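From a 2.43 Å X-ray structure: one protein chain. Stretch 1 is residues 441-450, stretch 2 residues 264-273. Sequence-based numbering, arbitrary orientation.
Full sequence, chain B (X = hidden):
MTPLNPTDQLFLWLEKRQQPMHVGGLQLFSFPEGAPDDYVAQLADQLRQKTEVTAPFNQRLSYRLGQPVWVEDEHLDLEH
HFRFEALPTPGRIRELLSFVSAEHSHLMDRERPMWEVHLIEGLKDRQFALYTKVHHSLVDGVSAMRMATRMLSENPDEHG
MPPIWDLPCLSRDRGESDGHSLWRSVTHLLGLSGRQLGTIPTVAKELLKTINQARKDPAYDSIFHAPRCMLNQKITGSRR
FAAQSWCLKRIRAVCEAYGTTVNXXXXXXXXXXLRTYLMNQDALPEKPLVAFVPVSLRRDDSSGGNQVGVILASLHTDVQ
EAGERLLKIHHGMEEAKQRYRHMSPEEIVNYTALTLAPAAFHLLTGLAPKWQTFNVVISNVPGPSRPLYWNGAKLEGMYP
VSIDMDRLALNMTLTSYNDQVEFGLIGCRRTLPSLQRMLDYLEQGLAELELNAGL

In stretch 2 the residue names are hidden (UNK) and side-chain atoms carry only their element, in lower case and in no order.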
# COMPACT_ATOMS: atom_id res chain seq x y z
N TYR B 441 -18.85 17.58 13.23
CA TYR B 441 -19.55 18.66 12.53
C TYR B 441 -20.85 18.16 11.91
O TYR B 441 -21.84 18.90 11.87
CB TYR B 441 -18.64 19.27 11.46
CG TYR B 441 -17.34 19.85 12.00
CD1 TYR B 441 -17.17 20.12 13.36
CD2 TYR B 441 -16.27 20.12 11.14
CE1 TYR B 441 -15.99 20.65 13.85
CE2 TYR B 441 -15.08 20.65 11.62
CZ TYR B 441 -14.95 20.91 12.98
OH TYR B 441 -13.77 21.42 13.48
N LEU B 442 -20.87 16.92 11.42
CA LEU B 442 -22.15 16.35 10.99
C LEU B 442 -23.11 16.24 12.16
O LEU B 442 -24.30 16.56 12.04
CB LEU B 442 -21.96 14.97 10.35
CG LEU B 442 -21.22 14.80 9.02
CD1 LEU B 442 -20.63 13.38 8.91
CD2 LEU B 442 -22.12 15.13 7.84
N GLU B 443 -22.60 15.78 13.31
CA GLU B 443 -23.46 15.54 14.46
C GLU B 443 -23.98 16.87 15.00
O GLU B 443 -25.16 16.98 15.37
CB GLU B 443 -22.69 14.73 15.52
CG GLU B 443 -23.29 14.73 16.93
CD GLU B 443 -24.69 14.11 17.00
OE1 GLU B 443 -25.01 13.22 16.18
OE2 GLU B 443 -25.48 14.52 17.88
N GLN B 444 -23.14 17.90 14.99
CA GLN B 444 -23.56 19.22 15.40
C GLN B 444 -24.60 19.79 14.42
O GLN B 444 -25.55 20.47 14.85
CB GLN B 444 -22.32 20.11 15.51
CG GLN B 444 -22.57 21.57 15.90
CD GLN B 444 -21.48 22.50 15.41
OE1 GLN B 444 -20.50 22.06 14.80
NE2 GLN B 444 -21.64 23.80 15.67
N GLY B 445 -24.46 19.51 13.12
CA GLY B 445 -25.45 19.96 12.15
C GLY B 445 -26.83 19.38 12.42
O GLY B 445 -27.84 20.07 12.28
N LEU B 446 -26.88 18.11 12.83
CA LEU B 446 -28.17 17.50 13.15
C LEU B 446 -28.72 18.03 14.48
O LEU B 446 -29.93 18.26 14.62
CB LEU B 446 -28.02 15.99 13.16
CG LEU B 446 -29.25 15.13 13.45
CD1 LEU B 446 -30.27 15.32 12.34
CD2 LEU B 446 -28.85 13.67 13.56
N ALA B 447 -27.85 18.23 15.48
CA ALA B 447 -28.32 18.73 16.76
C ALA B 447 -28.81 20.17 16.66
O ALA B 447 -29.73 20.56 17.39
CB ALA B 447 -27.21 18.59 17.80
N GLU B 448 -28.22 20.98 15.77
CA GLU B 448 -28.67 22.36 15.60
C GLU B 448 -30.09 22.40 15.07
O GLU B 448 -30.92 23.19 15.54
CB GLU B 448 -27.74 23.10 14.64
CG GLU B 448 -26.52 23.74 15.29
CD GLU B 448 -25.93 24.83 14.42
OE1 GLU B 448 -26.59 25.20 13.44
OE2 GLU B 448 -24.82 25.32 14.73
N LEU B 449 -30.39 21.56 14.07
CA LEU B 449 -31.77 21.39 13.63
C LEU B 449 -32.65 20.90 14.77
O LEU B 449 -33.81 21.33 14.90
CB LEU B 449 -31.84 20.42 12.45
CG LEU B 449 -31.27 20.88 11.11
CD1 LEU B 449 -31.32 19.73 10.06
CD2 LEU B 449 -32.05 22.09 10.64
N GLU B 450 -32.14 20.00 15.61
CA GLU B 450 -32.98 19.49 16.69
C GLU B 450 -33.29 20.57 17.73
O GLU B 450 -34.43 20.69 18.17
CB GLU B 450 -32.32 18.30 17.34
CG GLU B 450 -32.53 16.97 16.65
CD GLU B 450 -31.58 15.96 17.24
OE1 GLU B 450 -30.47 16.41 17.63
OE2 GLU B 450 -31.94 14.77 17.36
N UNK B 264 -33.13 14.78 2.46
CA UNK B 264 -32.88 16.21 2.66
C UNK B 264 -32.05 16.43 3.92
O UNK B 264 -31.05 17.16 3.89
o UNK B 264 -36.22 16.58 1.59
c UNK B 264 -35.02 16.92 1.49
o UNK B 264 -34.48 17.18 0.39
c UNK B 264 -34.19 16.99 2.76
N UNK B 265 -32.45 15.83 5.03
CA UNK B 265 -31.74 16.07 6.29
C UNK B 265 -30.29 15.61 6.19
O UNK B 265 -29.36 16.32 6.62
c UNK B 265 -31.62 15.48 8.73
c UNK B 265 -32.46 15.37 7.46
c UNK B 265 -33.86 15.96 7.66
N UNK B 266 -30.06 14.44 5.61
CA UNK B 266 -28.70 13.91 5.53
C UNK B 266 -27.84 14.77 4.61
O UNK B 266 -26.64 14.96 4.86
c UNK B 266 -29.52 11.58 6.10
c UNK B 266 -27.40 11.93 4.89
c UNK B 266 -28.77 12.44 5.07
N UNK B 267 -28.43 15.34 3.56
CA UNK B 267 -27.70 16.29 2.72
C UNK B 267 -27.41 17.57 3.48
O UNK B 267 -26.33 18.16 3.34
c UNK B 267 -28.49 16.58 1.44
o UNK B 267 -28.68 15.35 0.72
c UNK B 267 -27.75 17.58 0.56
N UNK B 268 -28.37 18.01 4.30
CA UNK B 268 -28.16 19.16 5.18
C UNK B 268 -27.07 18.90 6.20
O UNK B 268 -26.27 19.78 6.52
c UNK B 268 -29.48 19.52 5.88
N UNK B 269 -27.04 17.69 6.77
CA UNK B 269 -25.94 17.34 7.67
C UNK B 269 -24.60 17.51 6.97
O UNK B 269 -23.67 18.07 7.55
s UNK B 269 -27.53 14.08 9.58
c UNK B 269 -26.10 15.92 8.20
c UNK B 269 -27.11 15.81 9.34
c UNK B 269 -25.97 13.43 10.20
N UNK B 270 -24.50 17.07 5.70
CA UNK B 270 -23.27 17.27 4.94
C UNK B 270 -23.00 18.76 4.71
O UNK B 270 -21.87 19.23 4.92
s UNK B 270 -23.50 14.69 3.76
c UNK B 270 -23.31 16.52 3.61
N UNK B 271 -24.01 19.52 4.26
CA UNK B 271 -23.85 20.97 4.10
C UNK B 271 -23.35 21.64 5.39
O UNK B 271 -22.41 22.44 5.36
c UNK B 271 -25.16 21.61 3.67
N UNK B 272 -23.97 21.33 6.53
CA UNK B 272 -23.54 21.91 7.80
C UNK B 272 -22.09 21.52 8.11
O UNK B 272 -21.25 22.40 8.37
c UNK B 272 -24.47 21.49 8.94
N UNK B 273 -21.79 20.22 8.08
CA UNK B 273 -20.43 19.76 8.37
C UNK B 273 -19.41 20.44 7.46
O UNK B 273 -18.36 20.89 7.93
c UNK B 273 -20.34 18.24 8.25

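Position 264 carries two side-chain carbons, the second bearing two oxygens. This carboxylate is out of reach of stretch 1, and one of its oxygens is hydrogen-bonded elsewhere in the structure; the short acid is Asp264. At 265 one carbon bears two more, a beta-branched, wholly apolar side chain, which identifies Val265. Its CG1 lies 3.9 Å from Leu446 CD1 and 4.5 Å from Leu449 CD1, so it packs against two leucines one helical turn apart. The same three-carbon fork recurs at 266, but here CA-to-CB points away from stretch 1 and nothing is touched; this is Val266. At 267 the first carbon bears one oxygen and one carbon, the pattern of Thr267, which is out of reach of the other helix.

A single carbon at 268 defines Ala268. Its CA-to-CB bond points toward stretch 1, but CB stays 4.6 Å from Leu449 CD1, just beyond contact range. Position 269 has an unbranched chain of two carbons, a sulfur and a terminal carbon, a thioether that can only be Met269. Its CG lies 3.9 Å from Leu446 CB, while Leu442 CD2 approaches both Met269 CB (4.1 Å) and the backbone Met269 O (3.3 Å). At 270 one carbon is followed by a terminal sulfur, hence Cys270. Its CB points away, yet SG remains 4.3 Å from Leu442 CD2.

The last three positions each hold one carbon. That of 271 points away and makes no contact: Ala271. That of 272 points toward Gly445, with CB 3.7 Å from Gly445 CA, and is Ala272. At 273 the carbon lies 3.5 Å from Leu442 N, 3.6 Å from Leu442 CD2 and 3.8 Å from Tyr441 CB, giving Ala273.

The two helices cross at 118°, with their axes 7.6 Å apart at closest approach. Small residues make this proximity possible: Ala272 CB faces Gly445, where an ideal CB would sit only 2.7 Å from it, a clash that the missing side chain avoids. Next to this point, the CA atoms of Tyr441 and Ala273 come within 4.4 Å of each other. The tyrosine directs its CB toward Ala273, while the end of its side chain leads away. Leu442, Leu446 and Leu449 extend the contact along stretch 2, from Ala273 through Met269 to Val265. No hydrogen bond joins the stretches, and backbone amides are instead used within each helix, as in Ala273 N to Met269 O (2.9 Å). The contact, burying 467 Å² in total, therefore rests on close apolar packing.

Stretch 2 (264-273) DVVTAMCAAA
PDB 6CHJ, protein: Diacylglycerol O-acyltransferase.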